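Local coordinates for freshwater cyanophage protein (Microcystis phage Mic1, PDB 6L2W) that is of unknown function but is probably a structural protein of the phage, with a novel fold of an antiparallel sheet and two helices, at residues C56-C59 with A60-I64; N103-L106 with K107-L111. All blocks are in the same frame, centred on the assembly; numbering follows the deposited sequence.

Contact 1: C56-C59 with A60-I64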
loop_
_atom_site.group_PDB
_atom_site.type_symbol
_atom_site.label_atom_id
_atom_site.label_comp_id
_atom_site.label_asym_id
_atom_site.label_seq_id
_atom_site.Cartn_x
_atom_site.Cartn_y
_atom_site.Cartn_z
ATOM N N CYS B 56 -10.412 -5.084 14.359
ATOM C CA CYS B 56 -11.277 -4.176 13.598
ATOM C C CYS B 56 -11.575 -2.906 14.388
ATOM O O CYS B 56 -11.743 -1.829 13.803
ATOM C CB CYS B 56 -12.593 -4.830 13.218
ATOM S SG CYS B 56 -12.386 -6.047 11.899
ATOM N N GLU B 57 -11.641 -3.049 15.695
ATOM C CA GLU B 57 -11.999 -1.940 16.582
ATOM C C GLU B 57 -10.839 -0.935 16.618
ATOM O O GLU B 57 -11.034 0.300 16.628
ATOM C CB GLU B 57 -12.326 -2.469 17.982
ATOM C CG GLU B 57 -13.709 -3.102 18.078
ATOM C CD GLU B 57 -14.192 -3.476 19.479
ATOM O OE1 GLU B 57 -13.615 -4.414 20.085
ATOM O OE2 GLU B 57 -15.161 -2.837 19.956
ATOM N N TYR B 58 -9.626 -1.458 16.646
ATOM C CA TYR B 58 -8.501 -0.570 16.735
ATOM C C TYR B 58 -8.331 0.156 15.386
ATOM O O TYR B 58 -8.069 1.359 15.362
ATOM C CB TYR B 58 -7.268 -1.335 17.214
ATOM C CG TYR B 58 -6.065 -0.448 17.351
ATOM C CD1 TYR B 58 -5.973 0.486 18.367
ATOM C CD2 TYR B 58 -5.049 -0.488 16.413
ATOM C CE1 TYR B 58 -4.879 1.335 18.471
ATOM C CE2 TYR B 58 -3.949 0.346 16.505
ATOM C CZ TYR B 58 -3.862 1.266 17.531
ATOM O OH TYR B 58 -2.761 2.077 17.606
ATOM N N CYS B 59 -8.526 -0.563 14.279
ATOM C CA CYS B 59 -8.415 0.036 12.938
ATOM C C CYS B 59 -9.458 1.147 12.748
ATOM O O CYS B 59 -9.148 2.200 12.170
ATOM C CB CYS B 59 -8.563 -1.028 11.850
ATOM S SG CYS B 59 -7.120 -2.123 11.733
ATOM N N ALA B 60 -10.674 0.921 13.225
ATOM C CA ALA B 60 -11.727 1.947 13.193
ATOM C C ALA B 60 -11.269 3.187 13.969
ATOM O O ALA B 60 -11.464 4.289 13.486
ATOM C CB ALA B 60 -13.036 1.415 13.740
ATOM N N LYS B 61 -10.608 3.009 15.110
ATOM C CA LYS B 61 -10.055 4.142 15.889
ATOM C C LYS B 61 -9.065 4.954 15.041
ATOM O O LYS B 61 -8.931 6.163 15.213
ATOM C CB LYS B 61 -9.326 3.654 17.147
ATOM C CG LYS B 61 -9.612 4.434 18.422
ATOM C CD LYS B 61 -9.496 3.604 19.697
ATOM C CE LYS B 61 -10.614 2.587 19.852
ATOM N NZ LYS B 61 -10.677 2.022 21.222
ATOM N N LEU B 62 -8.356 4.300 14.131
ATOM C CA LEU B 62 -7.449 5.020 13.270
ATOM C C LEU B 62 -8.176 5.581 12.037
ATOM O O LEU B 62 -7.547 6.289 11.249
ATOM C CB LEU B 62 -6.311 4.072 12.884
ATOM C CG LEU B 62 -5.408 3.649 14.037
ATOM C CD1 LEU B 62 -4.368 2.658 13.549
ATOM C CD2 LEU B 62 -4.725 4.841 14.691
ATOM N N GLY B 63 -9.468 5.280 11.848
ATOM C CA GLY B 63 -10.220 5.814 10.696
ATOM C C GLY B 63 -10.162 4.890 9.484
ATOM O O GLY B 63 -10.405 5.296 8.363
ATOM N N ILE B 64 -9.883 3.627 9.715
ATOM C CA ILE B 64 -9.864 2.665 8.646
ATOM C C ILE B 64 -11.301 2.194 8.409
ATOM O O ILE B 64 -12.019 1.847 9.342
ATOM C CB ILE B 64 -8.903 1.511 8.977
ATOM C CG1 ILE B 64 -7.450 1.978 8.873
ATOM C CG2 ILE B 64 -9.174 0.298 8.101
ATOM C CD1 ILE B 64 -6.444 1.012 9.474
#
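Cys-59 and Ile-64 meet at the C-terminal end of helix 51-61, a worked example of how a helix is closed by a Schellman motif. The carbonyl oxygen of Cys-59 accepts the amide of Ile-64, with Cys-59 O to Ile-64 N at 2.9 Å; the donor stands above the carbonyl plane rather than on a lone pair, although its N-H points fairly straight at the oxygen (161°). Leu-62 N bonds to Tyr-58 O and only weakly shares Cys-59 O. Beside this backbone link the two side chains touch: Ile-64 CD1 lies 3.8 Å from Cys-59 CB and 3.9 Å from Cys-59 SG. The longer branch of Ile-64 runs extended (chi2 167°) and brings CD1 alongside both cysteine atoms. Tyr-58 and Leu-62, a turn apart, meet obliquely, Tyr-58 CE2 being 3.8 Å from Leu-62 CD1.

The reversal is made by Gly-63, whose positive phi (91°) turns the chain out of helical geometry while its amide still bonds back to Ala-60 O at 2.8 Å. Before the turn, Ala-60 N and Lys-61 N make regular bonds to Cys-56 O and Glu-57 O. Farther out, Leu-6 of strand 2-12 touches Tyr-58, Leu-62 and Ile-64, and Tyr-83 touches the latter two; Lys-28 adds a cation-pi contact to the tyrosine. The chemistry thus pairs polar closure with apolar cover: the carbonyls of Tyr-58, Cys-59 and Ala-60 find amides within the turn, while Cys-59, on Leu-85, and Ile-64 are buried against the sheet.

Contact 2: N103-L106 with K107-L111; sequences NLKL and KELEL
Lys-105 reaches along helix 96-115 to both Glu-108 and Leu-109, the i to i+3 and i to i+4 spacings that set side chains side by side on one face of an alpha-helix. From CB the chain leaves anti to the backbone N (chi1 -179°) and then bends at chi2. Its CG comes to 4.0 Å from Leu-109 CD1. The next carbon, CD, approaches the carboxylate of Glu-108, with Lys-105 CD to Glu-108 OE1 at 3.7 Å; these two side chains run roughly at right angles. CE returns to the leucine, 3.9 Å from Leu-109 CD1, so the aliphatic shaft is flanked by an acid and an apolar branch. At the tip, NZ is 4.7 Å from Glu-108 OE1, too far for a salt bridge, and has a long, weak ion pair with Glu-53 of helix 51-61. Any electrostatic help is therefore probably modest.

Beneath the side chains, four successive amides, from Lys-107 to Glu-110, bond to the carbonyls four residues earlier; that of Leu-109 approaches Lys-105 O nearly along the C=O axis. Asn-103 OD1 accepts from Trp-76 NE1 and its ND2 bonds to Asn-67 OD1, linking the helix to those residues. At the other end of this stretch, a water donates to Glu-110 OE1 at 2.7 Å and, weakly, to Leu-106 O, an oxygen that also accepts the Glu-110 amide.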
loop_
_atom_site.group_PDB
_atom_site.type_symbol
_atom_site.label_atom_id
_atom_site.label_comp_id
_atom_site.label_asym_id
_atom_site.label_seq_id
_atom_site.Cartn_x
_atom_site.Cartn_y
_atom_site.Cartn_z
ATOM N N ASN B 103 -15.264 -6.157 6.448
ATOM C CA ASN B 103 -16.013 -5.041 5.910
ATOM C C ASN B 103 -17.315 -4.818 6.693
ATOM O O ASN B 103 -17.661 -3.664 6.969
ATOM C CB ASN B 103 -16.301 -5.249 4.424
ATOM C CG ASN B 103 -15.192 -4.716 3.539
ATOM O OD1 ASN B 103 -14.479 -3.793 3.930
ATOM N ND2 ASN B 103 -15.084 -5.233 2.324
ATOM N N LEU B 104 -18.031 -5.888 7.047
ATOM C CA LEU B 104 -19.268 -5.746 7.825
ATOM C C LEU B 104 -18.928 -5.074 9.166
ATOM O O LEU B 104 -19.536 -4.090 9.553
ATOM C CB LEU B 104 -19.937 -7.117 8.017
ATOM C CG LEU B 104 -21.089 -7.179 9.031
ATOM C CD1 LEU B 104 -22.196 -6.217 8.650
ATOM C CD2 LEU B 104 -21.649 -8.596 9.172
ATOM N N LYS B 105 -17.921 -5.582 9.843
ATOM C CA LYS B 105 -17.558 -5.077 11.152
ATOM C C LYS B 105 -17.084 -3.620 11.053
ATOM O O LYS B 105 -17.555 -2.757 11.807
ATOM C CB LYS B 105 -16.504 -5.985 11.781
ATOM C CG LYS B 105 -16.061 -5.557 13.170
ATOM C CD LYS B 105 -17.070 -5.860 14.250
ATOM C CE LYS B 105 -16.726 -5.157 15.543
ATOM N NZ LYS B 105 -17.627 -5.559 16.644
ATOM N N LEU B 106 -16.197 -3.317 10.109
ATOM C CA LEU B 106 -15.682 -1.944 9.997
ATOM C C LEU B 106 -16.837 -0.998 9.689
ATOM O O LEU B 106 -16.868 0.136 10.160
ATOM C CB LEU B 106 -14.632 -1.855 8.894
ATOM C CG LEU B 106 -13.274 -2.469 9.225
ATOM C CD1 LEU B 106 -12.429 -2.541 7.964
ATOM C CD2 LEU B 106 -12.546 -1.679 10.307
ATOM N N LYS B 107 -17.773 -1.473 8.890
ATOM C CA LYS B 107 -18.874 -0.626 8.513
ATOM C C LYS B 107 -19.821 -0.436 9.702
ATOM O O LYS B 107 -20.386 0.634 9.838
ATOM C CB LYS B 107 -19.641 -1.195 7.320
ATOM C CG LYS B 107 -20.546 -0.183 6.645
ATOM C CD LYS B 107 -19.822 1.094 6.254
ATOM C CE LYS B 107 -20.644 2.022 5.385
ATOM N NZ LYS B 107 -21.855 2.503 6.093
ATOM N N GLU B 108 -19.986 -1.471 10.525
ATOM C CA GLU B 108 -20.755 -1.359 11.775
ATOM C C GLU B 108 -20.084 -0.327 12.686
ATOM O O GLU B 108 -20.737 0.520 13.309
ATOM C CB GLU B 108 -20.816 -2.687 12.548
ATOM C CG GLU B 108 -21.685 -3.753 11.902
ATOM C CD GLU B 108 -21.679 -5.109 12.599
ATOM O OE1 GLU B 108 -20.589 -5.577 13.054
ATOM O OE2 GLU B 108 -22.771 -5.712 12.679
ATOM N N LEU B 109 -18.772 -0.431 12.793
ATOM C CA LEU B 109 -18.049 0.439 13.699
ATOM C C LEU B 109 -18.160 1.882 13.210
ATOM O O LEU B 109 -18.322 2.772 14.031
ATOM C CB LEU B 109 -16.599 -0.022 13.810
ATOM C CG LEU B 109 -16.420 -1.317 14.593
ATOM C CD1 LEU B 109 -15.016 -1.867 14.374
ATOM C CD2 LEU B 109 -16.717 -1.105 16.084
ATOM N N GLU B 110 -18.142 2.091 11.893
ATOM C CA GLU B 110 -18.265 3.446 11.366
ATOM C C GLU B 110 -19.640 4.026 11.726
ATOM O O GLU B 110 -19.756 5.218 11.995
ATOM C CB GLU B 110 -18.037 3.473 9.851
ATOM C CG GLU B 110 -18.369 4.812 9.208
ATOM C CD GLU B 110 -18.285 4.856 7.687
ATOM O OE1 GLU B 110 -17.706 3.919 7.078
ATOM O OE2 GLU B 110 -18.803 5.834 7.113
ATOM N N LEU B 111 -20.689 3.221 11.684
ATOM C CA LEU B 111 -22.036 3.750 11.948
ATOM C C LEU B 111 -22.261 3.966 13.448
ATOM O O LEU B 111 -23.069 4.811 13.829
ATOM C CB LEU B 111 -23.084 2.790 11.394
ATOM C CG LEU B 111 -23.110 2.695 9.873
ATOM C CD1 LEU B 111 -24.037 1.580 9.444
ATOM C CD2 LEU B 111 -23.536 4.004 9.230
HETATM O O HOH W 1 -16.353 1.538 7.139
#

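How the contacts relate
From the N terminus, strands of the antiparallel sheet come first, and helix 51-61 follows; contact 1 closes its last turn. The chain then returns to the sheet through strands 75-77 and 83-89 before helix 96-115 carries contact 2 near its middle. Each contact is local and closes no long loop, and the two stand in series, neither nested nor crossed, with centres about 10 Å apart. They nevertheless meet: Leu-109 CD1 lies 3.3 Å from Cys-56 O, and Leu-106 CD2 reaches both Cys-56 O and Ile-64 O. Helix 51-61 packs on strands 2-12 and 83-89 through Tyr-58 and Cys-59, and on Lys-105 and Leu-109 of helix 96-115 through Cys-56, Glu-57 and Ala-60.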